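Local atomic coordinates of cyanuric acid amidohydrolase (Azorhizobium caulinodans, PDB entry 4NQ3), a protein that hydrolyses cyanuric acid, opening its s-triazine ring to give carboxybiuret, which decarboxylates spontaneously to biuret. Residues L107-A112 against V237-S242; M125-M130 against R188-L193; D149-Q154 against L249-G254; L197-V202 against S220-C225. One frame throughout, in Å; residues are numbered along the deposited sequence.

Contact 1: L107-A112 against V237-S242; sequences LAIGRA and VVLGMS. With SO4 (sulfate ion), chain D.
Two antiparallel strands, 107-112 and 237-242, form one flank of the four-stranded mixed sheet of repeat unit B in this threefold-repeated fold. Ile109 and Leu239 make a non-hydrogen-bonded pair, and their side chains run side by side in the same direction, with Ile109 CG1 4.0 Å from Leu239 CD2. The first torsions (chi1 -53° and -52°) set Ile109 CG1 and Leu239 CG anti to the carbonyl carbon, so the two chains leave the sheet alike. Val237 is on the same face, and its CG1 branch, anti to the backbone N, comes within 4.3 Å of Ile109 CG2. Branched aliphatic residues suit this face, where Ile109 packs on Ala4 and Leu35, Val237 on Ala36 and Phe38, and Leu239 on Ile251 and Phe152. Ala108 and Val238 turn to the other face, paired with Gly240 and Gly110; Val238 there meets Val150 and Val153. Both glycine pairs are hydrogen-bonded reciprocally; Ala108 N reaches Gly240 O at 2.7 Å from above the carbonyl plane, whereas Gly110 N meets Val238 O in plane at 2.9 Å. At the far end Arg111 starts on the Ile109 face, but its extended chain leads away from strand 237-242 to a sulfate ion shared with Arg95, probably from the crystallisation liquor. The ion sits at the guanidinium edge: Arg111 NE donates to O4 at 2.8 Å, Arg111 NH2 to O3 at 3.0 Å.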
loop_
_atom_site.group_PDB
_atom_site.type_symbol
_atom_site.label_atom_id
_atom_site.label_comp_id
_atom_site.label_asym_id
_atom_site.label_seq_id
_atom_site.Cartn_x
_atom_site.Cartn_y
_atom_site.Cartn_z
ATOM N N LEU A 107 25.653 9.182 31.208
ATOM C CA LEU A 107 25.472 8.480 29.955
ATOM C C LEU A 107 26.824 8.179 29.348
ATOM O O LEU A 107 27.676 9.061 29.292
ATOM C CB LEU A 107 24.622 9.299 28.983
ATOM C CG LEU A 107 24.357 8.714 27.581
ATOM C CD1 LEU A 107 23.782 7.316 27.667
ATOM C CD2 LEU A 107 23.420 9.599 26.767
ATOM N N ALA A 108 27.023 6.924 28.938
ATOM C CA ALA A 108 28.222 6.508 28.214
ATOM C C ALA A 108 27.810 5.925 26.868
ATOM O O ALA A 108 26.744 5.318 26.755
ATOM C CB ALA A 108 29.017 5.499 29.006
ATOM N N ILE A 109 28.679 6.088 25.871
ATOM C CA ILE A 109 28.430 5.689 24.495
ATOM C C ILE A 109 29.595 4.921 23.913
ATOM O O ILE A 109 30.740 5.350 24.022
ATOM C CB ILE A 109 28.214 6.893 23.605
ATOM C CG1 ILE A 109 27.126 7.788 24.173
ATOM C CG2 ILE A 109 27.895 6.457 22.177
ATOM C CD1 ILE A 109 27.248 9.166 23.646
ATOM N N GLY A 110 29.321 3.781 23.295
ATOM C CA GLY A 110 30.375 3.035 22.625
ATOM C C GLY A 110 29.914 2.590 21.254
ATOM O O GLY A 110 28.722 2.332 21.046
ATOM N N ARG A 111 30.829 2.522 20.298
ATOM C CA ARG A 111 30.424 2.098 18.967
ATOM C C ARG A 111 31.337 0.983 18.522
ATOM O O ARG A 111 32.412 0.826 19.084
ATOM C CB ARG A 111 30.498 3.252 17.964
ATOM C CG ARG A 111 31.781 3.940 18.059
ATOM C CD ARG A 111 32.142 4.711 16.846
ATOM N NE ARG A 111 33.399 5.399 17.123
ATOM C CZ ARG A 111 33.863 6.425 16.423
ATOM N NH1 ARG A 111 33.153 6.890 15.398
ATOM N NH2 ARG A 111 35.021 7.002 16.765
ATOM N N ALA A 112 30.928 0.264 17.479
ATOM C CA ALA A 112 31.731 -0.785 16.864
ATOM C C ALA A 112 31.116 -1.136 15.515
ATOM O O ALA A 112 29.926 -0.899 15.301
ATOM C CB ALA A 112 31.811 -2.009 17.755
ATOM N N VAL A 237 25.923 0.305 18.436
ATOM C CA VAL A 237 26.056 1.419 19.360
ATOM C C VAL A 237 25.535 0.992 20.711
ATOM O O VAL A 237 24.361 0.653 20.828
ATOM C CB VAL A 237 25.271 2.644 18.880
ATOM C CG1 VAL A 237 25.425 3.765 19.861
ATOM C CG2 VAL A 237 25.782 3.069 17.532
ATOM N N VAL A 238 26.403 1.009 21.723
ATOM C CA VAL A 238 26.036 0.646 23.096
ATOM C C VAL A 238 25.829 1.897 23.954
ATOM O O VAL A 238 26.713 2.736 24.046
ATOM C CB VAL A 238 27.123 -0.232 23.754
ATOM C CG1 VAL A 238 26.874 -0.393 25.224
ATOM C CG2 VAL A 238 27.228 -1.571 23.082
ATOM N N LEU A 239 24.679 2.000 24.603
ATOM C CA LEU A 239 24.387 3.101 25.518
ATOM C C LEU A 239 24.243 2.588 26.945
ATOM O O LEU A 239 23.538 1.604 27.196
ATOM C CB LEU A 239 23.103 3.826 25.110
ATOM C CG LEU A 239 23.032 4.285 23.670
ATOM C CD1 LEU A 239 21.646 4.808 23.386
ATOM C CD2 LEU A 239 24.065 5.359 23.446
ATOM N N GLY A 240 24.892 3.255 27.891
ATOM C CA GLY A 240 24.842 2.783 29.253
ATOM C C GLY A 240 25.209 3.868 30.225
ATOM O O GLY A 240 25.401 5.021 29.832
HETATM N N MSE A 241 25.272 3.494 31.501
HETATM C CA MSE A 241 25.781 4.362 32.549
HETATM C C MSE A 241 27.176 3.903 32.958
HETATM O O MSE A 241 27.487 2.703 32.938
HETATM C CB MSE A 241 24.845 4.358 33.742
HETATM C CG MSE A 241 23.464 4.774 33.384
HETATM SE SE MSE A 241 23.386 6.683 33.076
HETATM C CE MSE A 241 23.443 7.260 34.931
ATOM N N SER A 242 28.018 4.864 33.315
ATOM C CA SER A 242 29.386 4.568 33.684
ATOM C C SER A 242 29.911 5.560 34.687
ATOM O O SER A 242 29.630 6.745 34.584
ATOM C CB SER A 242 30.295 4.577 32.461
ATOM O OG SER A 242 31.661 4.623 32.856
HETATM S S SO4 D . 36.501 5.225 19.634
HETATM O O1 SO4 D . 37.705 4.640 19.034
HETATM O O2 SO4 D . 36.431 4.976 21.082
HETATM O O3 SO4 D . 36.502 6.672 19.377
HETATM O O4 SO4 D . 35.342 4.581 19.008
#

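Contact 2: M125-M130 against R188-L193; sequences MGQVRM and RGASAL. With BR8 (barbituric acid), chain C.
Gln127 reaches from helix 125-141 along the flank of helix 180-199, and lies over the methyl of Ala190 from CB as far as OE1. Gln127 CB lies 3.9 Å from Ala190 CB. CG, anti to the backbone N (chi1 -178°), starts an extended chain that keeps CG and then CD over the same methyl. At the tip, Gln127 OE1 is 3.5 Å from Ala190 CB and accepts a hydrogen bond from Gly123 N, while Gln127 NE2 is hydrogen-bonded to Ser187 OG and His234 NE2 and lies 3.3 Å from Ser191 OG. Ser191 OG in turn is bonded to Ser187 O, one turn back. Alanine suits position 190 because a small side chain lets the axes of segments 125-130 and 188-193 approach to 7.5 Å, at an angle of 45°. Beside it, Val128 CG2 packs 3.9 Å from Ala190 CB and 4.3 Å from Leu193 CB. An alanine in place of Gln127 would remove the amide and would probably leave Gly123 N, Ser187 and His234 without this shared partner, loosening the packing over Ala190. Arg188, a substrate-binding residue, starts away from helix 125-141; its NH1 donates to O8 of barbituric acid at 3.0 Å, and its NE pairs with Glu337. Both oxygen and nitrogen of the buried Gln127 amide are bonded, which would offset the cost of burying it and hold its orientation.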
loop_
_atom_site.group_PDB
_atom_site.type_symbol
_atom_site.label_atom_id
_atom_site.label_comp_id
_atom_site.label_asym_id
_atom_site.label_seq_id
_atom_site.Cartn_x
_atom_site.Cartn_y
_atom_site.Cartn_z
HETATM N N MSE A 125 23.900 -18.776 13.257
HETATM C CA MSE A 125 24.881 -18.505 14.324
HETATM C C MSE A 125 26.054 -17.631 13.879
HETATM O O MSE A 125 26.621 -16.889 14.689
HETATM C CB MSE A 125 25.424 -19.806 14.897
HETATM C CG MSE A 125 24.360 -20.649 15.554
HETATM SE SE MSE A 125 23.618 -19.768 17.090
HETATM C CE MSE A 125 25.257 -19.511 18.142
ATOM N N GLY A 126 26.420 -17.720 12.602
ATOM C CA GLY A 126 27.374 -16.781 12.034
ATOM C C GLY A 126 27.059 -15.335 12.410
ATOM O O GLY A 126 27.893 -14.613 12.959
ATOM N N GLN A 127 25.842 -14.901 12.116
ATOM C CA GLN A 127 25.455 -13.537 12.445
ATOM C C GLN A 127 25.472 -13.289 13.941
ATOM O O GLN A 127 25.961 -12.256 14.401
ATOM C CB GLN A 127 24.074 -13.218 11.886
ATOM C CG GLN A 127 23.653 -11.809 12.154
ATOM C CD GLN A 127 22.513 -11.398 11.263
ATOM O OE1 GLN A 127 21.763 -12.261 10.770
ATOM N NE2 GLN A 127 22.381 -10.083 11.019
ATOM N N VAL A 128 24.936 -14.243 14.697
ATOM C CA VAL A 128 24.872 -14.110 16.143
ATOM C C VAL A 128 26.242 -13.868 16.741
ATOM O O VAL A 128 26.415 -12.954 17.559
ATOM C CB VAL A 128 24.293 -15.345 16.818
ATOM C CG1 VAL A 128 24.359 -15.147 18.316
ATOM C CG2 VAL A 128 22.855 -15.604 16.354
ATOM N N ARG A 129 27.221 -14.672 16.325
ATOM C CA ARG A 129 28.557 -14.556 16.893
ATOM C C ARG A 129 29.207 -13.266 16.455
ATOM O O ARG A 129 29.935 -12.638 17.225
ATOM C CB ARG A 129 29.425 -15.744 16.507
ATOM C CG ARG A 129 28.972 -17.072 17.112
ATOM C CD ARG A 129 29.972 -18.135 16.734
ATOM N NE ARG A 129 29.359 -19.443 16.534
ATOM C CZ ARG A 129 28.901 -20.228 17.508
ATOM N NH1 ARG A 129 28.987 -19.853 18.789
ATOM N NH2 ARG A 129 28.355 -21.397 17.194
HETATM N N MSE A 130 28.930 -12.859 15.220
HETATM C CA MSE A 130 29.563 -11.661 14.674
HETATM C C MSE A 130 29.137 -10.440 15.483
HETATM O O MSE A 130 29.967 -9.643 15.909
HETATM C CB MSE A 130 29.212 -11.484 13.188
HETATM C CG MSE A 130 29.924 -10.322 12.563
HETATM SE SE MSE A 130 29.681 -10.172 10.646
HETATM C CE MSE A 130 30.361 -11.918 10.141
ATOM N N ARG A 188 17.267 -9.256 12.261
ATOM C CA ARG A 188 17.061 -8.572 13.533
ATOM C C ARG A 188 17.183 -9.579 14.673
ATOM O O ARG A 188 17.827 -9.310 15.691
ATOM C CB ARG A 188 15.688 -7.876 13.599
ATOM C CG ARG A 188 15.507 -6.613 12.763
ATOM C CD ARG A 188 14.145 -5.959 13.018
ATOM N NE ARG A 188 13.076 -6.874 12.653
ATOM C CZ ARG A 188 12.329 -6.758 11.555
ATOM N NH1 ARG A 188 12.521 -5.740 10.726
ATOM N NH2 ARG A 188 11.379 -7.648 11.288
ATOM N N GLY A 189 16.580 -10.749 14.479
ATOM C CA GLY A 189 16.545 -11.781 15.495
ATOM C C GLY A 189 17.918 -12.310 15.848
ATOM O O GLY A 189 18.253 -12.412 17.033
ATOM N N ALA A 190 18.703 -12.670 14.831
ATOM C CA ALA A 190 20.059 -13.159 15.066
ATOM C C ALA A 190 20.906 -12.100 15.760
ATOM O O ALA A 190 21.617 -12.389 16.707
ATOM C CB ALA A 190 20.705 -13.591 13.791
ATOM N N SER A 191 20.814 -10.866 15.297
ATOM C CA SER A 191 21.511 -9.773 15.954
ATOM C C SER A 191 21.090 -9.615 17.410
ATOM O O SER A 191 21.924 -9.392 18.283
ATOM C CB SER A 191 21.255 -8.468 15.210
ATOM O OG SER A 191 21.805 -8.555 13.912
ATOM N N ALA A 192 19.797 -9.730 17.680
ATOM C CA ALA A 192 19.313 -9.589 19.041
ATOM C C ALA A 192 19.901 -10.688 19.945
ATOM O O ALA A 192 20.335 -10.420 21.064
ATOM C CB ALA A 192 17.796 -9.624 19.059
ATOM N N LEU A 193 19.955 -11.919 19.449
ATOM C CA LEU A 193 20.511 -13.001 20.256
ATOM C C LEU A 193 21.989 -12.755 20.487
ATOM O O LEU A 193 22.529 -13.074 21.544
ATOM C CB LEU A 193 20.291 -14.346 19.579
ATOM C CG LEU A 193 18.820 -14.700 19.727
ATOM C CD1 LEU A 193 18.444 -15.927 18.912
ATOM C CD2 LEU A 193 18.495 -14.844 21.199
HETATM N N1 BR8 C . 14.235 -1.360 9.440
HETATM C C2 BR8 C . 13.779 -0.094 9.313
HETATM O O2 BR8 C . 14.177 0.566 8.373
HETATM N N3 BR8 C . 12.888 0.417 10.213
HETATM C C4 BR8 C . 12.404 -0.350 11.305
HETATM O O4 BR8 C . 11.599 0.141 12.088
HETATM C C5 BR8 C . 12.873 -1.780 11.585
HETATM C C6 BR8 C . 13.845 -2.190 10.488
HETATM O O8 BR8 C . 14.315 -3.305 10.506
#

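Contact 3: D149-Q154 against L249-G254; sequences DVHFVQ and LAIAHG
Opposite first torsions bring two histidines together where strands 150-157 and 249-256 cross. In His151 the ring is anti to the carbonyl carbon (chi1 -77°); in His253 it takes the crowded position between the backbone N and the carbonyl carbon (chi1 85°). The side chains cross at nearly a right angle and meet rim to rim, with ring planes 73° apart. His151 ND1 and His253 ND1 are hydrogen-bonded at 3.0 Å, and either could be the donor. If both rings are neutral, the pair would need one to carry its proton on ND1 and the other to leave ND1 bare, an exchangeable role for which histidine is well suited. Each ring also has a carbonyl oxygen from the opposite strand over a face: Ile251 O lies 3.8 Å above the centre of the His151 ring, and His151 O is 3.4 Å from His253 CG. Ile251 slides past His151 in the opposite direction, its CG2 3.7 Å from His151 CB, while its CD1 reaches Phe152 CB at 4.2 Å. An alanine in place of His151 would lose the ring, and with it would probably go the bond to His253 and much of the packing on Ile251 CG2. A classic beta bulge in strand 150-157 sets both His151 and Phe152 opposite Leu239 of strand 235-242. The crossing joins repeat units B and C: Ile251 also touches Leu239 and, on strand 345-352, Ile350, while Phe152 and His253 both lean on Ala348.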
loop_
_atom_site.group_PDB
_atom_site.type_symbol
_atom_site.label_atom_id
_atom_site.label_comp_id
_atom_site.label_asym_id
_atom_site.label_seq_id
_atom_site.Cartn_x
_atom_site.Cartn_y
_atom_site.Cartn_z
ATOM N N ASP A 149 25.219 -2.345 33.523
ATOM C CA ASP A 149 25.353 -0.922 33.278
ATOM C C ASP A 149 25.070 -0.587 31.822
ATOM O O ASP A 149 25.151 0.569 31.430
ATOM C CB ASP A 149 26.747 -0.432 33.668
ATOM C CG ASP A 149 26.934 -0.374 35.172
ATOM O OD1 ASP A 149 25.955 -0.047 35.884
ATOM O OD2 ASP A 149 28.056 -0.655 35.645
ATOM N N VAL A 150 24.738 -1.595 31.025
ATOM C CA VAL A 150 24.306 -1.371 29.653
ATOM C C VAL A 150 22.797 -1.215 29.625
ATOM O O VAL A 150 22.075 -2.032 30.175
ATOM C CB VAL A 150 24.734 -2.532 28.728
ATOM C CG1 VAL A 150 24.037 -2.441 27.392
ATOM C CG2 VAL A 150 26.252 -2.537 28.543
ATOM N N HIS A 151 22.310 -0.190 28.944
ATOM C CA HIS A 151 20.878 0.090 28.959
ATOM C C HIS A 151 20.191 -0.063 27.617
ATOM O O HIS A 151 18.981 -0.225 27.557
ATOM C CB HIS A 151 20.631 1.493 29.502
ATOM C CG HIS A 151 20.762 1.558 30.983
ATOM N ND1 HIS A 151 19.690 1.350 31.827
ATOM C CD2 HIS A 151 21.841 1.746 31.777
ATOM C CE1 HIS A 151 20.103 1.425 33.078
ATOM N NE2 HIS A 151 21.403 1.660 33.075
ATOM N N PHE A 152 20.962 -0.044 26.545
ATOM C CA PHE A 152 20.386 -0.096 25.227
ATOM C C PHE A 152 21.457 -0.404 24.201
ATOM O O PHE A 152 22.483 0.246 24.181
ATOM C CB PHE A 152 19.738 1.231 24.934
ATOM C CG PHE A 152 18.840 1.217 23.758
ATOM C CD1 PHE A 152 17.548 0.737 23.878
ATOM C CD2 PHE A 152 19.269 1.732 22.537
ATOM C CE1 PHE A 152 16.691 0.746 22.807
ATOM C CE2 PHE A 152 18.412 1.739 21.439
ATOM C CZ PHE A 152 17.112 1.250 21.580
ATOM N N VAL A 153 21.263 -1.438 23.399
ATOM C CA VAL A 153 22.205 -1.724 22.328
ATOM C C VAL A 153 21.501 -1.660 20.977
ATOM O O VAL A 153 20.655 -2.501 20.664
ATOM C CB VAL A 153 22.866 -3.081 22.516
ATOM C CG1 VAL A 153 23.886 -3.330 21.410
ATOM C CG2 VAL A 153 23.534 -3.098 23.860
ATOM N N GLN A 154 21.828 -0.627 20.199
ATOM C CA GLN A 154 21.278 -0.447 18.860
ATOM C C GLN A 154 22.140 -1.187 17.852
ATOM O O GLN A 154 23.337 -1.074 17.892
ATOM C CB GLN A 154 21.200 1.043 18.530
ATOM C CG GLN A 154 20.614 1.374 17.195
ATOM C CD GLN A 154 19.218 0.849 17.045
ATOM O OE1 GLN A 154 18.328 1.150 17.845
ATOM N NE2 GLN A 154 19.013 0.031 16.024
ATOM N N LEU A 249 23.415 14.036 31.287
ATOM C CA LEU A 249 22.533 13.041 30.703
ATOM C C LEU A 249 22.686 11.661 31.341
ATOM O O LEU A 249 23.801 11.159 31.498
ATOM C CB LEU A 249 22.778 12.965 29.192
ATOM C CG LEU A 249 22.342 14.160 28.330
ATOM C CD1 LEU A 249 22.656 13.913 26.887
ATOM C CD2 LEU A 249 20.845 14.382 28.492
ATOM N N ALA A 250 21.554 11.065 31.719
ATOM C CA ALA A 250 21.503 9.653 32.119
ATOM C C ALA A 250 20.551 8.875 31.210
ATOM O O ALA A 250 19.773 9.465 30.442
ATOM C CB ALA A 250 21.073 9.510 33.544
ATOM N N ILE A 251 20.596 7.552 31.301
ATOM C CA ILE A 251 19.701 6.737 30.496
ATOM C C ILE A 251 19.065 5.715 31.404
ATOM O O ILE A 251 19.710 5.209 32.317
ATOM C CB ILE A 251 20.445 6.042 29.321
ATOM C CG1 ILE A 251 19.469 5.323 28.391
ATOM C CG2 ILE A 251 21.531 5.090 29.834
ATOM C CD1 ILE A 251 20.113 4.790 27.118
ATOM N N ALA A 252 17.782 5.459 31.185
ATOM C CA ALA A 252 17.055 4.420 31.897
ATOM C C ALA A 252 16.320 3.618 30.841
ATOM O O ALA A 252 16.138 4.110 29.725
ATOM C CB ALA A 252 16.100 5.021 32.902
ATOM N N HIS A 253 15.917 2.391 31.163
ATOM C CA HIS A 253 15.215 1.549 30.189
ATOM C C HIS A 253 14.260 0.595 30.871
ATOM O O HIS A 253 14.374 0.344 32.069
ATOM C CB HIS A 253 16.191 0.720 29.354
ATOM C CG HIS A 253 16.586 -0.562 30.017
ATOM N ND1 HIS A 253 17.553 -0.625 31.000
ATOM C CD2 HIS A 253 16.122 -1.827 29.859
ATOM C CE1 HIS A 253 17.679 -1.877 31.410
ATOM N NE2 HIS A 253 16.822 -2.626 30.734
ATOM N N GLY A 254 13.376 0.001 30.076
ATOM C CA GLY A 254 12.420 -0.977 30.560
ATOM C C GLY A 254 11.888 -1.798 29.402
ATOM O O GLY A 254 12.216 -1.524 28.247
#

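Contact 4: L197-V202 against S220-C225; sequences LALGEV and SARASC
The guanidinium of Arg222 has Leu199 CD1 over the centre of one face, 3.9 Å above the plane, and Glu201 OE2 at its edge, in plane. The carboxylate is turned almost perpendicular to it, the planes standing 85° apart, so OE2 is approached from above the carboxylate plane. Arg222 NH2 makes the salt bridge to Glu201 OE2 at 2.7 Å, and Arg222 NE adds a weak bond to that oxygen. Ala221 N also donates to Glu201 OE2, at 3.1 Å, so this one oxygen gathers a cation and a backbone amide, an arrangement likely to favour the charged carboxylate. The other oxygen, OE1, accepts from Ser220 OG, although its position in the model is less sure. Ser220 OG itself accepts from Arg222 N at 2.7 Å and from Ala223 N at 2.9 Å, an ST turn and ST motif that fold the chain just ahead of strand 223-227. A serine suits this place because its single hydroxyl can donate to the acid and accept from the turn. Glu201 reaches across with an extended chain, while Arg222 bends at chi3 (-67°) to present its edge. Gly200, with positive phi (78°), ends helix 180-199 and leads the chain to Glu201. Leu199 also packs on Val150 and on Met139 of helix 125-141. Next door, the backbone of Arg222 pairs with Val153 of strand 150-157, and that of Ser220 with His338 and Gly340, the latter a magnesium-binding residue.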
loop_
_atom_site.group_PDB
_atom_site.type_symbol
_atom_site.label_atom_id
_atom_site.label_comp_id
_atom_site.label_asym_id
_atom_site.label_seq_id
_atom_site.Cartn_x
_atom_site.Cartn_y
_atom_site.Cartn_z
ATOM N N LEU A 197 23.645 -12.692 23.882
ATOM C CA LEU A 197 24.794 -13.523 24.159
ATOM C C LEU A 197 25.905 -12.680 24.762
ATOM O O LEU A 197 26.609 -13.116 25.657
ATOM C CB LEU A 197 25.269 -14.217 22.889
ATOM C CG LEU A 197 26.543 -15.030 23.084
ATOM C CD1 LEU A 197 26.335 -15.997 24.207
ATOM C CD2 LEU A 197 26.889 -15.751 21.801
ATOM N N ALA A 198 26.074 -11.470 24.252
ATOM C CA ALA A 198 27.168 -10.622 24.692
ATOM C C ALA A 198 26.922 -10.037 26.083
ATOM O O ALA A 198 27.875 -9.708 26.799
ATOM C CB ALA A 198 27.398 -9.501 23.677
ATOM N N LEU A 199 25.655 -9.897 26.463
ATOM C CA LEU A 199 25.318 -9.318 27.756
ATOM C C LEU A 199 25.039 -10.419 28.781
ATOM O O LEU A 199 24.796 -10.154 29.954
ATOM C CB LEU A 199 24.111 -8.389 27.626
ATOM C CG LEU A 199 24.192 -7.173 26.693
ATOM C CD1 LEU A 199 22.902 -6.358 26.744
ATOM C CD2 LEU A 199 25.383 -6.277 27.025
ATOM N N GLY A 200 25.077 -11.665 28.340
ATOM C CA GLY A 200 24.873 -12.763 29.256
ATOM C C GLY A 200 23.421 -12.984 29.615
ATOM O O GLY A 200 23.114 -13.619 30.625
ATOM N N GLU A 201 22.520 -12.452 28.798
ATOM C CA GLU A 201 21.092 -12.659 29.024
ATOM C C GLU A 201 20.649 -14.029 28.500
ATOM O O GLU A 201 19.566 -14.523 28.842
ATOM C CB GLU A 201 20.276 -11.556 28.362
ATOM C CG GLU A 201 20.510 -10.165 28.948
ATOM C CD GLU A 201 19.773 -9.088 28.160
ATOM O OE1 GLU A 201 19.990 -8.992 26.928
ATOM O OE2 GLU A 201 18.963 -8.351 28.769
ATOM N N VAL A 202 21.506 -14.632 27.676
ATOM C CA VAL A 202 21.276 -15.961 27.115
ATOM C C VAL A 202 22.576 -16.749 27.171
ATOM O O VAL A 202 23.658 -16.186 26.985
ATOM C CB VAL A 202 20.807 -15.900 25.656
ATOM C CG1 VAL A 202 20.670 -17.282 25.120
ATOM C CG2 VAL A 202 19.483 -15.180 25.550
ATOM N N SER A 220 16.445 -10.535 24.721
ATOM C CA SER A 220 17.192 -9.523 25.457
ATOM C C SER A 220 16.281 -8.370 25.848
ATOM O O SER A 220 15.404 -7.964 25.076
ATOM C CB SER A 220 18.358 -8.993 24.617
ATOM O OG SER A 220 18.750 -7.714 25.088
ATOM N N ALA A 221 16.498 -7.824 27.034
ATOM C CA ALA A 221 15.767 -6.632 27.450
ATOM C C ALA A 221 16.448 -5.359 26.926
ATOM O O ALA A 221 15.994 -4.245 27.200
ATOM C CB ALA A 221 15.658 -6.585 28.970
ATOM N N ARG A 222 17.531 -5.511 26.176
ATOM C CA ARG A 222 18.258 -4.328 25.792
ATOM C C ARG A 222 18.538 -4.221 24.303
ATOM O O ARG A 222 18.917 -3.148 23.806
ATOM C CB ARG A 222 19.548 -4.264 26.597
ATOM C CG ARG A 222 19.253 -3.614 27.931
ATOM C CD ARG A 222 20.198 -3.992 29.021
ATOM N NE ARG A 222 20.080 -5.394 29.377
ATOM C CZ ARG A 222 20.978 -6.017 30.120
ATOM N NH1 ARG A 222 22.010 -5.337 30.591
ATOM N NH2 ARG A 222 20.851 -7.304 30.399
ATOM N N ALA A 223 18.285 -5.309 23.585
ATOM C CA ALA A 223 18.510 -5.343 22.145
ATOM C C ALA A 223 17.539 -4.437 21.394
ATOM O O ALA A 223 16.338 -4.438 21.660
ATOM C CB ALA A 223 18.406 -6.786 21.622
ATOM N N SER A 224 18.071 -3.653 20.462
ATOM C CA SER A 224 17.224 -2.949 19.514
ATOM C C SER A 224 17.813 -3.057 18.104
ATOM O O SER A 224 18.814 -2.442 17.795
ATOM C CB SER A 224 17.056 -1.501 19.919
ATOM O OG SER A 224 16.382 -0.792 18.899
ATOM N N CYS A 225 17.197 -3.862 17.250
ATOM C CA CYS A 225 17.768 -4.129 15.936
ATOM C C CYS A 225 16.939 -3.590 14.791
ATOM O O CYS A 225 15.713 -3.695 14.789
ATOM C CB CYS A 225 17.959 -5.616 15.784
ATOM S SG CYS A 225 18.944 -6.192 17.160
#

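From the N terminus, strand 106-113 opens the loop that contact 1 will close. Helix 125-141 follows, and contact 2 closes first, when helix 180-199 returns to it, nested inside contact 1. The end of that helix then starts contact 4, the shortest loop, which lies in series after contact 2 and inside both contact 1 and contact 3. Contact 1 closes at 237-242. Contact 3 begins at 149-154, between the two segments of contact 2, and closes last, at 249-254, so it crosses both contacts 1 and 2. Contacts 1, 2 and 4 tie together the strands and helices of repeat unit B; contact 3 joins that unit to repeat unit C.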